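Local coordinates for transcriptional regulator, IclR family (Ruegeria sp. TM1040, PDB 3R4K), which probably regulates transcription by binding DNA through its N-terminal winged helix-turn-helix domain, perhaps in response to a small molecule bound by its C-terminal domain, at residues L9-Y14 / A36-L41; H17-I22 / T28-M33. All blocks are in the same frame, centred on the assembly; numbering follows the deposited sequence.

Interaction 1: residues L9-Y14 / A36-L41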
# COMPACT_ATOMS: atom_id res chain seq x y z
N LEU A 9 4.31 9.59 18.27
CA LEU A 9 3.66 8.56 17.48
C LEU A 9 2.22 8.30 17.94
O LEU A 9 1.41 7.93 17.10
CB LEU A 9 4.49 7.27 17.47
CG LEU A 9 5.89 7.43 16.87
CD1 LEU A 9 6.75 6.22 17.15
CD2 LEU A 9 5.84 7.85 15.37
N THR A 10 1.89 8.57 19.21
CA THR A 10 0.53 8.45 19.76
C THR A 10 -0.40 9.45 19.06
O THR A 10 -1.56 9.14 18.83
CB THR A 10 0.55 8.65 21.28
OG1 THR A 10 1.35 7.63 21.87
CG2 THR A 10 -0.82 8.59 21.89
N LEU A 11 0.13 10.66 18.72
CA LEU A 11 -0.64 11.71 18.07
C LEU A 11 -1.19 11.24 16.72
O LEU A 11 -2.32 11.61 16.37
CB LEU A 11 0.19 13.00 17.90
CG LEU A 11 0.55 13.77 19.19
CD1 LEU A 11 1.55 14.90 18.90
CD2 LEU A 11 -0.68 14.36 19.85
N LEU A 12 -0.42 10.39 16.00
CA LEU A 12 -0.78 9.84 14.69
C LEU A 12 -1.97 8.88 14.77
O LEU A 12 -2.68 8.73 13.77
CB LEU A 12 0.41 9.11 14.04
CG LEU A 12 1.64 9.93 13.72
CD1 LEU A 12 2.68 9.06 13.09
CD2 LEU A 12 1.30 11.09 12.80
N THR A 13 -2.17 8.23 15.94
CA THR A 13 -3.24 7.25 16.16
C THR A 13 -4.64 7.90 16.12
O THR A 13 -5.62 7.20 15.87
CB THR A 13 -3.05 6.46 17.49
OG1 THR A 13 -3.37 7.27 18.62
CG2 THR A 13 -1.66 5.84 17.63
N TYR A 14 -4.72 9.22 16.35
CA TYR A 14 -5.98 9.96 16.38
C TYR A 14 -6.56 10.17 14.98
O TYR A 14 -7.76 10.42 14.85
CB TYR A 14 -5.82 11.28 17.15
CG TYR A 14 -5.46 11.03 18.60
CD1 TYR A 14 -6.34 10.37 19.45
CD2 TYR A 14 -4.22 11.40 19.10
CE1 TYR A 14 -6.00 10.10 20.77
CE2 TYR A 14 -3.88 11.15 20.43
CZ TYR A 14 -4.77 10.50 21.26
OH TYR A 14 -4.46 10.24 22.57
N ALA A 36 1.62 23.54 23.31
CA ALA A 36 3.03 23.74 22.96
C ALA A 36 3.74 22.41 22.71
O ALA A 36 4.56 22.34 21.79
CB ALA A 36 3.72 24.50 24.07
N THR A 37 3.43 21.36 23.50
CA THR A 37 4.00 20.03 23.33
C THR A 37 3.55 19.46 21.99
O THR A 37 4.38 19.00 21.21
CB THR A 37 3.63 19.10 24.49
OG1 THR A 37 4.12 19.64 25.71
CG2 THR A 37 4.17 17.68 24.31
N VAL A 38 2.22 19.51 21.74
CA VAL A 38 1.57 19.01 20.52
C VAL A 38 2.17 19.72 19.31
O VAL A 38 2.58 19.05 18.37
CB VAL A 38 0.02 19.11 20.58
CG1 VAL A 38 -0.63 18.70 19.26
CG2 VAL A 38 -0.55 18.26 21.73
N TYR A 39 2.31 21.05 19.37
CA TYR A 39 2.87 21.85 18.29
C TYR A 39 4.32 21.44 17.97
O TYR A 39 4.66 21.31 16.80
CB TYR A 39 2.82 23.36 18.62
CG TYR A 39 3.31 24.20 17.46
CD1 TYR A 39 2.54 24.35 16.31
CD2 TYR A 39 4.57 24.80 17.49
CE1 TYR A 39 3.00 25.10 15.22
CE2 TYR A 39 5.04 25.55 16.40
CZ TYR A 39 4.25 25.70 15.27
OH TYR A 39 4.70 26.43 14.20
N ARG A 40 5.15 21.25 19.01
CA ARG A 40 6.57 20.88 18.92
C ARG A 40 6.76 19.51 18.27
O ARG A 40 7.63 19.34 17.41
CB ARG A 40 7.19 20.87 20.32
CG ARG A 40 8.48 21.67 20.43
CD ARG A 40 9.07 21.60 21.83
NE ARG A 40 8.33 22.39 22.82
CZ ARG A 40 7.65 21.88 23.85
NH1 ARG A 40 7.60 20.56 24.03
NH2 ARG A 40 7.02 22.67 24.70
N LEU A 41 5.94 18.53 18.69
CA LEU A 41 5.95 17.16 18.22
C LEU A 41 5.42 17.07 16.78
O LEU A 41 5.99 16.33 15.97
CB LEU A 41 5.12 16.26 19.15
CG LEU A 41 5.65 16.03 20.58
CD1 LEU A 41 4.70 15.16 21.39
CD2 LEU A 41 7.02 15.38 20.56
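Leu11 reaches across from helix 4-12 to Val38 and Leu41 on helix 35-47, joining the first helix of an IclR-type winged helix-turn-helix domain to the helix that, by analogy with the family, would be the DNA-recognition helix. The closest CA atoms, of Leu11 and Val38, are 8.0 Å apart, a spacing filled by one layer of side chains, and no hydrogen bond crosses between the segments; the join is made mainly by hydrocarbon. Leu11 contributes most of the buried surface. With CG anti to its carbonyl carbon (chi1 -69°), its isobutyl group extends toward helix 35-47 and splits the work between two methyls. CD1 settles against Leu41, 3.8 Å from Leu41 CB and 4.0 Å from Leu41 CD1, and the two leucine side chains cross at about a right angle. The other methyl, CD2, meets the valine more loosely, at 4.3 Å from Val38 CG2.

All three side chains are buried, and the cluster does not end with them. Leu27 and Ser31 of helix 24-31 touch both Leu11 and Val38, while Met33, in the turn between helices 24-31 and 35-47, touches all three, so the contact belongs to the core of the three-helix bundle. Leu41 also packs on Ala8 of helix 4-12 and on Val5 of the second subunit, which places this edge of the core beside the dimer contact.

Thr10 O takes two donors from Thr13: the backbone N at 3.1 Å and the hydroxyl OG1 at 2.6 Å. The hydroxyl lies in the carbonyl plane, with a C=O...OG1 angle of 149° at Thr10 O, and the same Thr13 OG1 sits 4.1 Å above the centre of the Tyr14 ring.

Interaction 2: residues H17-I22 / T28-M33; sequences HGRLEI and TRLSGM
Leu30 lays its branched end over the guanidinium group of Arg19, the two side chains approaching from opposite directions. Leu30 CD1 stands 3.8 Å above the guanidinium plane, displaced from its centre toward the rim, while the second methyl works at one nitrogen, with Leu30 CD2 3.6 Å from Arg19 NH1. This is van der Waals contact of methyls with a flat cation, and no hydrogen bond links the two segments. The arginine chain starts with CG on the far side from its backbone N (chi1 -164°) and then bends at chi3 (49°), which brings one face of the flat group against Leu30 CD1.

The better-buried side lies at Ile22, whose CG2 comes 4.3 Å from Leu30 CD1. That approach is slacker than the arginine contact, but Ile22 is enclosed by other neighbours: Tyr14 and Phe15 pack on its side chain, and its backbone pairs with Tyr60. Through that pairing strand 21-23 joins, as an outermost strand next to 59-62, the small antiparallel sheet whose other members, 51-54 and 59-62, form the wing of the winged helix-turn-helix domain. Helix 24-31, which carries Leu30, is the first helix of the helix-turn-helix unit itself.

On the outer side Leu30 is largely exposed and Arg19 partly so. The guanidinium is nevertheless tied down, because Arg19 NE donates to Tyr14 O. Were Arg19 an alanine, Tyr14 O would probably lose this donor and the Leu30 methyls the flat group they rest on. Beyond Leu30 the helix gives way at Gly32, whose positive phi of 89° would press a side chain against the preceding carbonyl oxygen. Its N still bonds to Thr28 O at 3.0 Å, and Met33 N follows with a weak bond to Ser31 OG at 3.4 Å.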
# COMPACT_ATOMS: atom_id res chain seq x y z
N HIS A 17 -10.04 7.25 8.97
CA HIS A 17 -10.79 7.61 7.77
C HIS A 17 -11.95 8.58 8.05
O HIS A 17 -12.36 9.27 7.12
CB HIS A 17 -11.30 6.35 7.03
CG HIS A 17 -10.22 5.59 6.33
ND1 HIS A 17 -9.82 5.92 5.05
CD2 HIS A 17 -9.49 4.53 6.75
CE1 HIS A 17 -8.87 5.06 4.73
NE2 HIS A 17 -8.64 4.20 5.72
N GLY A 18 -12.42 8.65 9.31
CA GLY A 18 -13.46 9.58 9.75
C GLY A 18 -12.92 10.89 10.29
O GLY A 18 -13.70 11.82 10.54
N ARG A 19 -11.59 10.97 10.47
CA ARG A 19 -10.88 12.15 10.99
C ARG A 19 -9.51 12.27 10.31
O ARG A 19 -8.49 11.85 10.87
CB ARG A 19 -10.76 12.02 12.51
CG ARG A 19 -10.41 13.31 13.24
CD ARG A 19 -10.64 13.17 14.73
NE ARG A 19 -10.03 11.95 15.28
CZ ARG A 19 -10.41 11.36 16.40
NH1 ARG A 19 -11.40 11.87 17.13
NH2 ARG A 19 -9.79 10.27 16.83
N LEU A 20 -9.49 12.78 9.07
CA LEU A 20 -8.27 12.87 8.25
C LEU A 20 -7.50 14.15 8.51
O LEU A 20 -6.30 14.21 8.24
CB LEU A 20 -8.61 12.73 6.76
CG LEU A 20 -9.22 11.42 6.30
CD1 LEU A 20 -9.82 11.57 4.93
CD2 LEU A 20 -8.22 10.29 6.38
N GLU A 21 -8.18 15.17 9.03
CA GLU A 21 -7.60 16.46 9.38
C GLU A 21 -7.94 16.80 10.82
O GLU A 21 -9.09 16.70 11.23
CB GLU A 21 -8.07 17.57 8.43
CG GLU A 21 -7.51 17.46 7.02
CD GLU A 21 -7.96 18.53 6.05
OE1 GLU A 21 -8.33 19.64 6.50
OE2 GLU A 21 -7.93 18.27 4.83
N ILE A 22 -6.91 17.15 11.61
CA ILE A 22 -7.12 17.53 13.00
C ILE A 22 -6.39 18.84 13.28
O ILE A 22 -5.22 18.99 12.92
CB ILE A 22 -6.70 16.41 14.00
CG1 ILE A 22 -7.20 15.01 13.56
CG2 ILE A 22 -7.19 16.76 15.42
CD1 ILE A 22 -6.57 13.81 14.24
N THR A 28 -4.84 18.68 21.06
CA THR A 28 -4.49 18.97 22.44
C THR A 28 -5.53 18.30 23.36
O THR A 28 -5.14 17.65 24.33
CB THR A 28 -4.35 20.51 22.62
OG1 THR A 28 -3.25 20.97 21.83
CG2 THR A 28 -4.12 20.93 24.04
N ARG A 29 -6.84 18.42 23.01
CA ARG A 29 -7.96 17.85 23.78
C ARG A 29 -7.98 16.33 23.73
O ARG A 29 -8.20 15.69 24.76
CB ARG A 29 -9.30 18.40 23.29
CG ARG A 29 -9.62 19.80 23.83
CD ARG A 29 -10.99 20.30 23.41
NE ARG A 29 -11.03 20.74 22.02
CZ ARG A 29 -10.63 21.94 21.59
NH1 ARG A 29 -10.13 22.82 22.44
NH2 ARG A 29 -10.72 22.25 20.30
N LEU A 30 -7.75 15.75 22.53
CA LEU A 30 -7.75 14.29 22.33
C LEU A 30 -6.57 13.59 23.01
O LEU A 30 -6.73 12.48 23.52
CB LEU A 30 -7.73 13.94 20.84
CG LEU A 30 -9.03 14.10 20.05
CD1 LEU A 30 -8.74 14.21 18.57
CD2 LEU A 30 -9.98 12.93 20.29
N SER A 31 -5.38 14.21 22.96
CA SER A 31 -4.15 13.62 23.47
C SER A 31 -3.93 13.84 24.96
O SER A 31 -3.30 12.99 25.60
CB SER A 31 -2.94 14.14 22.71
OG SER A 31 -2.78 15.54 22.88
N GLY A 32 -4.39 14.96 25.49
CA GLY A 32 -4.19 15.29 26.90
C GLY A 32 -2.90 16.05 27.17
O GLY A 32 -2.63 16.43 28.31
N MSE A 33 -2.11 16.31 26.10
CA MSE A 33 -0.84 17.04 26.16
C MSE A 33 -1.08 18.55 26.04
O MSE A 33 -2.12 18.96 25.53
CB MSE A 33 0.10 16.58 25.03
CG MSE A 33 0.23 15.06 24.90
SE MSE A 33 1.40 14.53 23.46
CE MSE A 33 0.83 12.79 23.22

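From the N terminus, helix 4-12 runs first and is followed by 17-22, which leads into strand 21-23, then by helix 24-31 and helix 35-47. Interaction 2 closes the short loop from 17-22 to 28-33, and this loop is nested inside the longer one that interaction 1 closes between 9-14 and 36-41. Their centres lie 9 Å apart. Tyr14 bridges them by packing on both segments of interaction 2: its OH lies 3.5 Å from Ser31 CA, and its carbonyl O lies 3.6 Å from Ile22 CD1. Interaction 1 joins the first and third helices of the bundle, interaction 2 the edge strand to the second helix, and both adjoin the second subunit.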